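Local atomic coordinates of carboxypeptidase D (Drosophila melanogaster, PDB entry 3MN8), a protein that removes C-terminal arginine and lysine residues from peptides and proteins with a zinc-dependent carboxypeptidase site, so processing growth factors, peptide hormones and neuropeptides. Residues 175-180 with 200-205; 222-227 with 275-280; 226-231 with 283-288. All blocks are in the same frame, centred on the assembly; numbering follows the deposited sequence.

Contact 1 (175-180 with 200-205). With GEM ((2-guanidinoethylmercapto)succinic acid), chain G.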
loop_
_atom_site.group_PDB
_atom_site.type_symbol
_atom_site.label_atom_id
_atom_site.label_comp_id
_atom_site.label_asym_id
_atom_site.label_seq_id
_atom_site.Cartn_x
_atom_site.Cartn_y
_atom_site.Cartn_z
ATOM N N ARG A 175 -4.136 14.572 -6.790
ATOM C CA ARG A 175 -3.641 15.181 -8.030
ATOM C C ARG A 175 -2.296 15.865 -7.818
ATOM O O ARG A 175 -1.740 16.453 -8.738
ATOM C CB ARG A 175 -4.623 16.196 -8.601
ATOM C CG ARG A 175 -6.004 15.653 -8.789
ATOM C CD ARG A 175 -6.025 14.353 -9.585
ATOM N NE ARG A 175 -7.399 14.046 -9.934
ATOM C CZ ARG A 175 -8.174 13.115 -9.388
ATOM N NH1 ARG A 175 -9.417 13.003 -9.821
ATOM N NH2 ARG A 175 -7.731 12.290 -8.455
ATOM N N ASP A 176 -1.766 15.773 -6.604
ATOM C CA ASP A 176 -0.651 16.630 -6.213
ATOM C C ASP A 176 0.724 15.961 -6.249
ATOM O O ASP A 176 1.739 16.609 -5.992
ATOM C CB ASP A 176 -0.915 17.215 -4.827
ATOM C CG ASP A 176 -0.076 18.435 -4.546
ATOM O OD1 ASP A 176 0.152 19.214 -5.489
ATOM O OD2 ASP A 176 0.346 18.614 -3.385
ATOM N N PHE A 177 0.759 14.669 -6.563
ATOM C CA PHE A 177 2.018 13.926 -6.605
ATOM C C PHE A 177 2.659 14.099 -7.974
ATOM O O PHE A 177 1.967 14.375 -8.946
ATOM C CB PHE A 177 1.786 12.439 -6.280
ATOM C CG PHE A 177 1.515 12.168 -4.807
ATOM C CD1 PHE A 177 0.260 12.439 -4.244
ATOM C CD2 PHE A 177 2.506 11.654 -3.988
ATOM C CE1 PHE A 177 0.009 12.199 -2.899
ATOM C CE2 PHE A 177 2.262 11.416 -2.642
ATOM C CZ PHE A 177 1.013 11.687 -2.097
ATOM N N PRO A 178 3.990 13.972 -8.045
ATOM C CA PRO A 178 4.703 14.009 -9.322
ATOM C C PRO A 178 4.155 12.963 -10.311
ATOM O O PRO A 178 3.865 11.813 -9.946
ATOM C CB PRO A 178 6.143 13.669 -8.924
ATOM C CG PRO A 178 6.253 14.055 -7.477
ATOM C CD PRO A 178 4.901 13.814 -6.894
ATOM N N ASP A 179 4.015 13.374 -11.569
ATOM C CA ASP A 179 3.477 12.505 -12.602
ATOM C C ASP A 179 4.607 11.918 -13.428
ATOM O O ASP A 179 5.547 12.624 -13.794
ATOM C CB ASP A 179 2.522 13.279 -13.506
ATOM C CG ASP A 179 1.719 12.367 -14.417
ATOM O OD1 ASP A 179 1.225 11.329 -13.923
ATOM O OD2 ASP A 179 1.579 12.685 -15.623
ATOM N N ARG A 180 4.517 10.623 -13.715
ATOM C CA ARG A 180 5.542 9.941 -14.494
ATOM C C ARG A 180 5.657 10.574 -15.881
ATOM O O ARG A 180 6.729 10.595 -16.478
ATOM C CB ARG A 180 5.198 8.463 -14.613
ATOM C CG ARG A 180 3.840 8.252 -15.198
ATOM C CD ARG A 180 3.378 6.839 -15.028
ATOM N NE ARG A 180 2.122 6.657 -15.740
ATOM C CZ ARG A 180 2.041 6.277 -17.008
ATOM N NH1 ARG A 180 3.150 6.025 -17.697
ATOM N NH2 ARG A 180 0.853 6.139 -17.579
ATOM N N ALA A 200 5.340 15.151 2.527
ATOM C CA ALA A 200 5.639 14.214 3.595
ATOM C C ALA A 200 5.644 12.787 3.067
ATOM O O ALA A 200 6.572 12.013 3.315
ATOM C CB ALA A 200 4.614 14.353 4.720
ATOM N N LEU A 201 4.603 12.439 2.332
ATOM C CA LEU A 201 4.454 11.077 1.855
ATOM C C LEU A 201 5.440 10.754 0.754
ATOM O O LEU A 201 5.971 9.645 0.679
ATOM C CB LEU A 201 3.016 10.821 1.397
ATOM C CG LEU A 201 2.268 10.215 2.579
ATOM C CD1 LEU A 201 1.640 11.303 3.437
ATOM C CD2 LEU A 201 1.254 9.188 2.120
ATOM N N VAL A 202 5.677 11.725 -0.115
ATOM C CA VAL A 202 6.689 11.543 -1.137
ATOM C C VAL A 202 7.984 11.116 -0.461
ATOM O O VAL A 202 8.564 10.091 -0.810
ATOM C CB VAL A 202 6.920 12.831 -1.926
ATOM C CG1 VAL A 202 8.218 12.732 -2.725
ATOM C CG2 VAL A 202 5.715 13.110 -2.833
ATOM N N ASN A 203 8.404 11.901 0.528
ATOM C CA ASN A 203 9.649 11.673 1.245
ATOM C C ASN A 203 9.687 10.295 1.838
ATOM O O ASN A 203 10.710 9.610 1.820
ATOM C CB ASN A 203 9.781 12.674 2.391
ATOM C CG ASN A 203 10.466 13.946 1.973
ATOM O OD1 ASN A 203 10.593 14.250 0.778
ATOM N ND2 ASN A 203 10.924 14.708 2.961
ATOM N N TRP A 204 8.549 9.907 2.389
ATOM C CA TRP A 204 8.431 8.638 3.069
ATOM C C TRP A 204 8.548 7.504 2.075
ATOM O O TRP A 204 9.369 6.594 2.230
ATOM C CB TRP A 204 7.097 8.580 3.803
ATOM C CG TRP A 204 6.987 7.450 4.750
ATOM C CD1 TRP A 204 7.907 7.073 5.688
ATOM C CD2 TRP A 204 5.884 6.534 4.874
ATOM N NE1 TRP A 204 7.449 5.968 6.379
ATOM C CE2 TRP A 204 6.210 5.621 5.900
ATOM C CE3 TRP A 204 4.660 6.394 4.212
ATOM C CZ2 TRP A 204 5.355 4.585 6.276
ATOM C CZ3 TRP A 204 3.817 5.367 4.588
ATOM C CH2 TRP A 204 4.166 4.478 5.608
ATOM N N ILE A 205 7.742 7.581 1.028
ATOM C CA ILE A 205 7.662 6.510 0.034
ATOM C C ILE A 205 9.037 6.152 -0.554
ATOM O O ILE A 205 9.329 4.972 -0.787
ATOM C CB ILE A 205 6.624 6.853 -1.088
ATOM C CG1 ILE A 205 5.218 6.987 -0.496
ATOM C CG2 ILE A 205 6.613 5.800 -2.174
ATOM C CD1 ILE A 205 4.228 7.689 -1.401
HETATM C C8 GEM G . -10.324 8.517 -7.644
HETATM S S7 GEM G . -8.910 7.516 -7.274
HETATM C C6 GEM G . -9.473 5.938 -7.846
HETATM C C5 GEM G . -9.962 5.947 -9.292
HETATM N N3 GEM G . -8.802 6.145 -10.147
HETATM C C1 GEM G . -8.803 6.384 -11.454
HETATM N N4 GEM G . -7.659 6.546 -12.107
HETATM N N2 GEM G . -9.953 6.469 -12.114
HETATM C C9 GEM G . -9.918 9.953 -7.445
HETATM O O14 GEM G . -8.779 10.185 -6.982
HETATM O O15 GEM G . -10.720 10.860 -7.753
HETATM C C10 GEM G . -11.564 8.149 -6.813
HETATM C C11 GEM G . -11.505 8.442 -5.319
HETATM O O12 GEM G . -11.839 7.519 -4.536
HETATM O O13 GEM G . -11.168 9.585 -4.916
#

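Contact 2 (222-227 with 275-280). With GEM ((2-guanidinoethylmercapto)succinic acid), chain G.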
loop_
_atom_site.group_PDB
_atom_site.type_symbol
_atom_site.label_atom_id
_atom_site.label_comp_id
_atom_site.label_asym_id
_atom_site.label_seq_id
_atom_site.Cartn_x
_atom_site.Cartn_y
_atom_site.Cartn_z
ATOM N N VAL A 222 -14.548 -1.176 -5.328
ATOM C CA VAL A 222 -13.751 -1.748 -6.415
ATOM C C VAL A 222 -12.249 -1.699 -6.125
ATOM O O VAL A 222 -11.768 -0.834 -5.388
ATOM C CB VAL A 222 -14.019 -0.998 -7.757
ATOM C CG1 VAL A 222 -13.458 0.431 -7.688
ATOM C CG2 VAL A 222 -13.449 -1.762 -8.977
ATOM N N ALA A 223 -11.519 -2.627 -6.732
ATOM C CA ALA A 223 -10.079 -2.700 -6.597
ATOM C C ALA A 223 -9.417 -2.183 -7.884
ATOM O O ALA A 223 -9.507 -2.821 -8.949
ATOM C CB ALA A 223 -9.665 -4.134 -6.301
ATOM N N SER A 224 -8.766 -1.022 -7.764
ATOM C CA SER A 224 -8.199 -0.289 -8.897
ATOM C C SER A 224 -6.680 -0.294 -8.861
ATOM O O SER A 224 -6.075 -0.159 -7.800
ATOM C CB SER A 224 -8.696 1.162 -8.882
ATOM O OG SER A 224 -8.226 1.909 -9.999
ATOM N N TYR A 225 -6.062 -0.416 -10.030
ATOM C CA TYR A 225 -4.612 -0.549 -10.132
ATOM C C TYR A 225 -4.112 0.309 -11.272
ATOM O O TYR A 225 -4.905 0.730 -12.119
ATOM C CB TYR A 225 -4.241 -2.013 -10.396
ATOM C CG TYR A 225 -5.003 -2.639 -11.549
ATOM C CD1 TYR A 225 -6.279 -3.158 -11.367
ATOM C CD2 TYR A 225 -4.447 -2.713 -12.808
ATOM C CE1 TYR A 225 -6.978 -3.737 -12.415
ATOM C CE2 TYR A 225 -5.135 -3.288 -13.864
ATOM C CZ TYR A 225 -6.400 -3.800 -13.661
ATOM O OH TYR A 225 -7.092 -4.374 -14.708
ATOM N N PRO A 226 -2.796 0.565 -11.306
ATOM C CA PRO A 226 -2.110 1.368 -12.334
ATOM C C PRO A 226 -2.303 0.860 -13.780
ATOM O O PRO A 226 -2.604 -0.323 -14.009
ATOM C CB PRO A 226 -0.630 1.260 -11.932
ATOM C CG PRO A 226 -0.651 0.955 -10.469
ATOM C CD PRO A 226 -1.884 0.122 -10.237
ATOM N N TYR A 227 -2.145 1.751 -14.755
ATOM C CA TYR A 227 -1.924 3.165 -14.517
ATOM C C TYR A 227 -3.267 3.889 -14.454
ATOM O O TYR A 227 -4.292 3.369 -14.924
ATOM C CB TYR A 227 -1.103 3.770 -15.658
ATOM C CG TYR A 227 0.340 3.340 -15.741
ATOM C CD1 TYR A 227 1.253 3.690 -14.747
ATOM C CD2 TYR A 227 0.802 2.628 -16.843
ATOM C CE1 TYR A 227 2.577 3.324 -14.837
ATOM C CE2 TYR A 227 2.121 2.251 -16.938
ATOM C CZ TYR A 227 3.003 2.601 -15.929
ATOM O OH TYR A 227 4.318 2.227 -16.016
ATOM N N GLY A 275 -14.971 -7.089 -9.957
ATOM C CA GLY A 275 -14.853 -6.108 -8.899
ATOM C C GLY A 275 -13.545 -5.350 -8.906
ATOM O O GLY A 275 -13.193 -4.704 -7.924
ATOM N N ILE A 276 -12.822 -5.429 -10.016
ATOM C CA ILE A 276 -11.585 -4.681 -10.166
ATOM C C ILE A 276 -11.618 -3.875 -11.455
ATOM O O ILE A 276 -12.423 -4.151 -12.354
ATOM C CB ILE A 276 -10.371 -5.609 -10.211
ATOM C CG1 ILE A 276 -10.409 -6.440 -11.489
ATOM C CG2 ILE A 276 -10.352 -6.517 -8.995
ATOM C CD1 ILE A 276 -9.188 -7.284 -11.683
ATOM N N THR A 277 -10.735 -2.882 -11.544
ATOM C CA THR A 277 -10.634 -2.054 -12.739
ATOM C C THR A 277 -9.297 -1.354 -12.843
ATOM O O THR A 277 -8.620 -1.121 -11.848
ATOM C CB THR A 277 -11.700 -0.955 -12.776
ATOM O OG1 THR A 277 -11.633 -0.286 -14.044
ATOM C CG2 THR A 277 -11.464 0.060 -11.651
ATOM N N ASN A 278 -8.926 -1.020 -14.068
ATOM C CA ASN A 278 -7.741 -0.231 -14.325
ATOM C C ASN A 278 -8.120 1.217 -14.062
ATOM O O ASN A 278 -9.191 1.664 -14.494
ATOM C CB ASN A 278 -7.320 -0.437 -15.779
ATOM C CG ASN A 278 -6.227 0.492 -16.211
ATOM O OD1 ASN A 278 -6.379 1.191 -17.211
ATOM N ND2 ASN A 278 -5.105 0.500 -15.485
ATOM N N GLY A 279 -7.273 1.947 -13.335
ATOM C CA GLY A 279 -7.562 3.346 -13.045
ATOM C C GLY A 279 -8.019 4.110 -14.284
ATOM O O GLY A 279 -9.164 4.592 -14.367
ATOM N N ALA A 280 -7.115 4.201 -15.257
ATOM C CA ALA A 280 -7.377 4.911 -16.502
ATOM C C ALA A 280 -8.693 4.490 -17.144
ATOM O O ALA A 280 -9.487 5.342 -17.546
ATOM C CB ALA A 280 -6.224 4.697 -17.478
HETATM C C8 GEM G . -10.324 8.517 -7.644
HETATM S S7 GEM G . -8.910 7.516 -7.274
HETATM C C6 GEM G . -9.473 5.938 -7.846
HETATM C C5 GEM G . -9.962 5.947 -9.292
HETATM N N3 GEM G . -8.802 6.145 -10.147
HETATM C C1 GEM G . -8.803 6.384 -11.454
HETATM N N4 GEM G . -7.659 6.546 -12.107
HETATM N N2 GEM G . -9.953 6.469 -12.114
HETATM C C9 GEM G . -9.918 9.953 -7.445
HETATM O O14 GEM G . -8.779 10.185 -6.982
HETATM O O15 GEM G . -10.720 10.860 -7.753
HETATM C C10 GEM G . -11.564 8.149 -6.813
HETATM C C11 GEM G . -11.505 8.442 -5.319
HETATM O O12 GEM G . -11.839 7.519 -4.536
HETATM O O13 GEM G . -11.168 9.585 -4.916
#

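Contact 3 (226-231 with 283-288). With GEM ((2-guanidinoethylmercapto)succinic acid), chain G.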
loop_
_atom_site.group_PDB
_atom_site.type_symbol
_atom_site.label_atom_id
_atom_site.label_comp_id
_atom_site.label_asym_id
_atom_site.label_seq_id
_atom_site.Cartn_x
_atom_site.Cartn_y
_atom_site.Cartn_z
ATOM N N PRO A 226 -2.796 0.565 -11.306
ATOM C CA PRO A 226 -2.110 1.368 -12.334
ATOM C C PRO A 226 -2.303 0.860 -13.780
ATOM O O PRO A 226 -2.604 -0.323 -14.009
ATOM C CB PRO A 226 -0.630 1.260 -11.932
ATOM C CG PRO A 226 -0.651 0.955 -10.469
ATOM C CD PRO A 226 -1.884 0.122 -10.237
ATOM N N TYR A 227 -2.145 1.751 -14.755
ATOM C CA TYR A 227 -1.924 3.165 -14.517
ATOM C C TYR A 227 -3.267 3.889 -14.454
ATOM O O TYR A 227 -4.292 3.369 -14.924
ATOM C CB TYR A 227 -1.103 3.770 -15.658
ATOM C CG TYR A 227 0.340 3.340 -15.741
ATOM C CD1 TYR A 227 1.253 3.690 -14.747
ATOM C CD2 TYR A 227 0.802 2.628 -16.843
ATOM C CE1 TYR A 227 2.577 3.324 -14.837
ATOM C CE2 TYR A 227 2.121 2.251 -16.938
ATOM C CZ TYR A 227 3.003 2.601 -15.929
ATOM O OH TYR A 227 4.318 2.227 -16.016
ATOM N N ASP A 228 -3.244 5.099 -13.891
ATOM C CA ASP A 228 -4.435 5.941 -13.746
ATOM C C ASP A 228 -4.544 6.914 -14.915
ATOM O O ASP A 228 -5.562 7.584 -15.087
ATOM C CB ASP A 228 -4.384 6.728 -12.427
ATOM C CG ASP A 228 -4.841 5.898 -11.216
ATOM O OD1 ASP A 228 -5.440 4.819 -11.421
ATOM O OD2 ASP A 228 -4.612 6.332 -10.057
ATOM N N ASN A 229 -3.484 6.999 -15.711
ATOM C CA ASN A 229 -3.476 7.908 -16.856
ATOM C C ASN A 229 -2.599 7.411 -18.012
ATOM O O ASN A 229 -1.942 6.369 -17.900
ATOM C CB ASN A 229 -3.075 9.328 -16.426
ATOM C CG ASN A 229 -1.588 9.461 -16.132
ATOM O OD1 ASN A 229 -0.821 8.485 -16.176
ATOM N ND2 ASN A 229 -1.169 10.686 -15.826
ATOM N N SER A 230 -2.595 8.157 -19.117
ATOM C CA SER A 230 -1.791 7.778 -20.276
ATOM C C SER A 230 -1.344 8.992 -21.070
ATOM O O SER A 230 -1.816 10.102 -20.829
ATOM C CB SER A 230 -2.579 6.824 -21.174
ATOM O OG SER A 230 -3.694 7.473 -21.741
ATOM N N LEU A 231 -0.427 8.771 -22.007
ATOM C CA LEU A 231 -0.025 9.794 -22.982
ATOM C C LEU A 231 -1.195 10.213 -23.892
ATOM O O LEU A 231 -1.276 11.365 -24.335
ATOM C CB LEU A 231 1.148 9.305 -23.851
ATOM C CG LEU A 231 2.602 9.470 -23.392
ATOM C CD1 LEU A 231 3.515 8.662 -24.284
ATOM C CD2 LEU A 231 3.046 10.929 -23.390
ATOM N N TYR A 283 -11.579 6.111 -15.204
ATOM C CA TYR A 283 -11.378 7.435 -15.781
ATOM C C TYR A 283 -9.972 7.888 -15.418
ATOM O O TYR A 283 -9.470 7.572 -14.331
ATOM C CB TYR A 283 -12.415 8.438 -15.271
ATOM C CG TYR A 283 -12.462 8.555 -13.750
ATOM C CD1 TYR A 283 -11.631 9.439 -13.066
ATOM C CD2 TYR A 283 -13.336 7.781 -13.002
ATOM C CE1 TYR A 283 -11.675 9.547 -11.682
ATOM C CE2 TYR A 283 -13.378 7.883 -11.624
ATOM C CZ TYR A 283 -12.553 8.766 -10.968
ATOM O OH TYR A 283 -12.614 8.865 -9.592
ATOM N N GLU A 284 -9.332 8.613 -16.333
ATOM C CA GLU A 284 -7.952 9.035 -16.124
ATOM C C GLU A 284 -7.843 10.172 -15.126
ATOM O O GLU A 284 -8.742 11.002 -14.979
ATOM C CB GLU A 284 -7.251 9.396 -17.441
ATOM C CG GLU A 284 -6.934 8.177 -18.308
ATOM C CD GLU A 284 -5.968 8.484 -19.443
ATOM O OE1 GLU A 284 -5.790 7.617 -20.336
ATOM O OE2 GLU A 284 -5.386 9.593 -19.444
ATOM N N LEU A 285 -6.726 10.184 -14.423
ATOM C CA LEU A 285 -6.434 11.260 -13.509
ATOM C C LEU A 285 -4.923 11.331 -13.443
ATOM O O LEU A 285 -4.234 10.335 -13.695
ATOM C CB LEU A 285 -7.058 10.974 -12.141
ATOM C CG LEU A 285 -6.477 9.840 -11.286
ATOM C CD1 LEU A 285 -5.355 10.390 -10.438
ATOM C CD2 LEU A 285 -7.542 9.198 -10.404
ATOM N N SER A 286 -4.396 12.505 -13.132
ATOM C CA SER A 286 -2.951 12.650 -13.067
ATOM C C SER A 286 -2.487 13.152 -11.711
ATOM O O SER A 286 -3.216 13.880 -11.034
ATOM C CB SER A 286 -2.455 13.553 -14.187
ATOM O OG SER A 286 -2.833 13.011 -15.443
ATOM N N GLY A 287 -1.283 12.728 -11.317
ATOM C CA GLY A 287 -0.657 13.200 -10.100
ATOM C C GLY A 287 -1.067 12.409 -8.884
ATOM O O GLY A 287 -0.940 12.871 -7.747
ATOM N N GLY A 288 -1.560 11.201 -9.118
ATOM C CA GLY A 288 -1.982 10.347 -8.025
ATOM C C GLY A 288 -0.835 9.667 -7.292
ATOM O O GLY A 288 0.260 9.493 -7.818
HETATM C C8 GEM G . -10.324 8.517 -7.644
HETATM S S7 GEM G . -8.910 7.516 -7.274
HETATM C C6 GEM G . -9.473 5.938 -7.846
HETATM C C5 GEM G . -9.962 5.947 -9.292
HETATM N N3 GEM G . -8.802 6.145 -10.147
HETATM C C1 GEM G . -8.803 6.384 -11.454
HETATM N N4 GEM G . -7.659 6.546 -12.107
HETATM N N2 GEM G . -9.953 6.469 -12.114
HETATM C C9 GEM G . -9.918 9.953 -7.445
HETATM O O14 GEM G . -8.779 10.185 -6.982
HETATM O O15 GEM G . -10.720 10.860 -7.753
HETATM C C10 GEM G . -11.564 8.149 -6.813
HETATM C C11 GEM G . -11.505 8.442 -5.319
HETATM O O12 GEM G . -11.839 7.519 -4.536
HETATM O O13 GEM G . -11.168 9.585 -4.916
#

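Contact 1 (175-180 with 200-205)
Phe177 and Pro178, in the loop between helix 145-149 and helix 196-205, meet Leu201, Val202 and Ile205 of the second helix in a buried apolar contact of the zinc carboxypeptidase domain. The Phe177 ring carries most of it. Its CG is anti to the carbonyl carbon (chi1 -74°), and the ring turns its CD2, CE2 and CZ atoms to the helix. Val202 CG2 approaches obliquely, 3.7 Å from Phe177 CD2, the two side chains overlapping in passing, each running counter to the other. Leu201 comes instead to the ring edge, near its plane, with CB 4.1 Å from Phe177 CZ. Ile205 CD1 touches CE2 of the same ring. The Val202 CG2 methyl also meets Pro178 CD, at 4.2 Å. Met143 packs on both Phe177 and Leu201. Nearby in the same loop, Arg175 presents a guanidinium edge to a carboxylate of bound GEM: NH2 donates to O14 at 2.8 Å and NH1, less closely, to O15 at 3.3 Å. No hydrogen bond joins 175-180 to 200-205, although Asp176 OD2 is hydrogen-bonded to Thr198 OG1 earlier on the helix. The fit of the two segments therefore rests on buried carbon surfaces, while Arg175 reaches the ligand carboxylate.

Contact 2 (222-227 with 275-280)
Tyr225 lays its ring against the backbone of Thr277 and Asn278 across a parallel strand pair. Its CB leaves the strand on the sheet face that also bears Ala223, Ile276 and Asn278. CG sits between the backbone N and the carbonyl carbon (chi1 51°). Further out, CD1 and CE1 meet Thr277 O, CE1 at 3.1 Å, and CE1 also touches Ile276 CD1. At the other rim, CE2 meets CA and CB of Asn278, whose CA lies over one face in a CH-pi contact, 4.0 Å from the Tyr225 ring centroid. CZ and then OH pass the backbone N of Asn278, the OH at 3.9 Å. Asp245 and Lys249 of helix 245-257 pack on the same side chain.

Strands 222-225 and 276-278 are joined by a beta-alpha-beta crossover through that helix, and 276-278 is an outermost strand of the mixed eight-stranded sheet of the catalytic domain. Their ladder runs from Ala223 N to Gly275 O, from Thr277 N to Ala223 O and from Tyr225 N to Thr277 O. Where the second strand gives way to helix 279-282, Gly279 N binds Tyr225 O at 2.9 Å in a nearly straight bond (174°), and Ala280 N binds Tyr227 O at 3.0 Å. Asn278 is the N-cap: its OD1 accepts from His281 N and also from Ser240 N. Ala223 CB packs on Ile276 CG2 at 3.7 Å. Gly279 O, in the first turn of the helix, accepts a hydrogen bond from GEM N2 at 3.0 Å.

Contact 3 (226-231 with 283-288)
Asp228 and Leu285 run alongside each other in one direction and hold the guanidino group of GEM between their two loops. This is the pocket of the M14 carboxypeptidase fold that probably takes the side chain of the C-terminal arginine or lysine. Asp228 OD1 is 2.9 Å from GEM N4, a placing that would favour a positively charged group. Leu285 CD2 packs against the same nitrogen, its CG set between the backbone N and the carbonyl carbon (chi1 70°). Tyr283 contributes twice: its O accepts GEM N2 and, weakly, N4, while N2 also stands over the centre of its ring, 3.4 Å above the plane.

Behind this shell the two loops are tied to each other. Leu285 N donates to Asp228 O at 2.9 Å, from above the carbonyl plane, and so joins the backbones of two residues that line the pocket. Glu284 reaches across beside them, its chain extended beyond CG. Ser230 OG donates to Glu284 OE1 at 2.5 Å on the syn side of the carboxylate, and Ser230 N makes a weak bond to Glu284 OE2 at 3.2 Å. An alanine in place of Glu284 would take away the carboxylate and would probably leave Ser230 OG and N without these acceptors, the Ser230 end of the loop being held less firmly to 283-288. Further out, Asp291 OD2 of helix 289-296 accepts a hydrogen bond from the backbone N of Asp228, and Asp179 OD1 binds the amide of Asn229. That amide faces the other loop as well: Asn229 ND2 donates to Ser286 OG at 2.9 Å, with an angle of 168° at the hydrogen and the hydroxyl oxygen in the amide plane.

All three contacts lie in the catalytic domain, each with a segment that reaches GEM, contact 1 through Arg175. Contact 1 closes along the chain before the others open; contacts 2 and 3 start from one stretch, share Pro226 and Tyr227, and have centres about 11 Å apart. Contact 1 lies about 14 Å from contact 3 and about 19 Å from contact 2, centre to centre. Contact 2 belongs to the edge of the large mixed sheet, contact 3 to the loops after strand 222-225 and helix 279-282. A backbone hydrogen bond, Phe177 N to Gly287 O, joins contacts 1 and 3; Arg180 makes a cation-pi contact with Tyr227. The ligand site thus draws on segments distant in sequence.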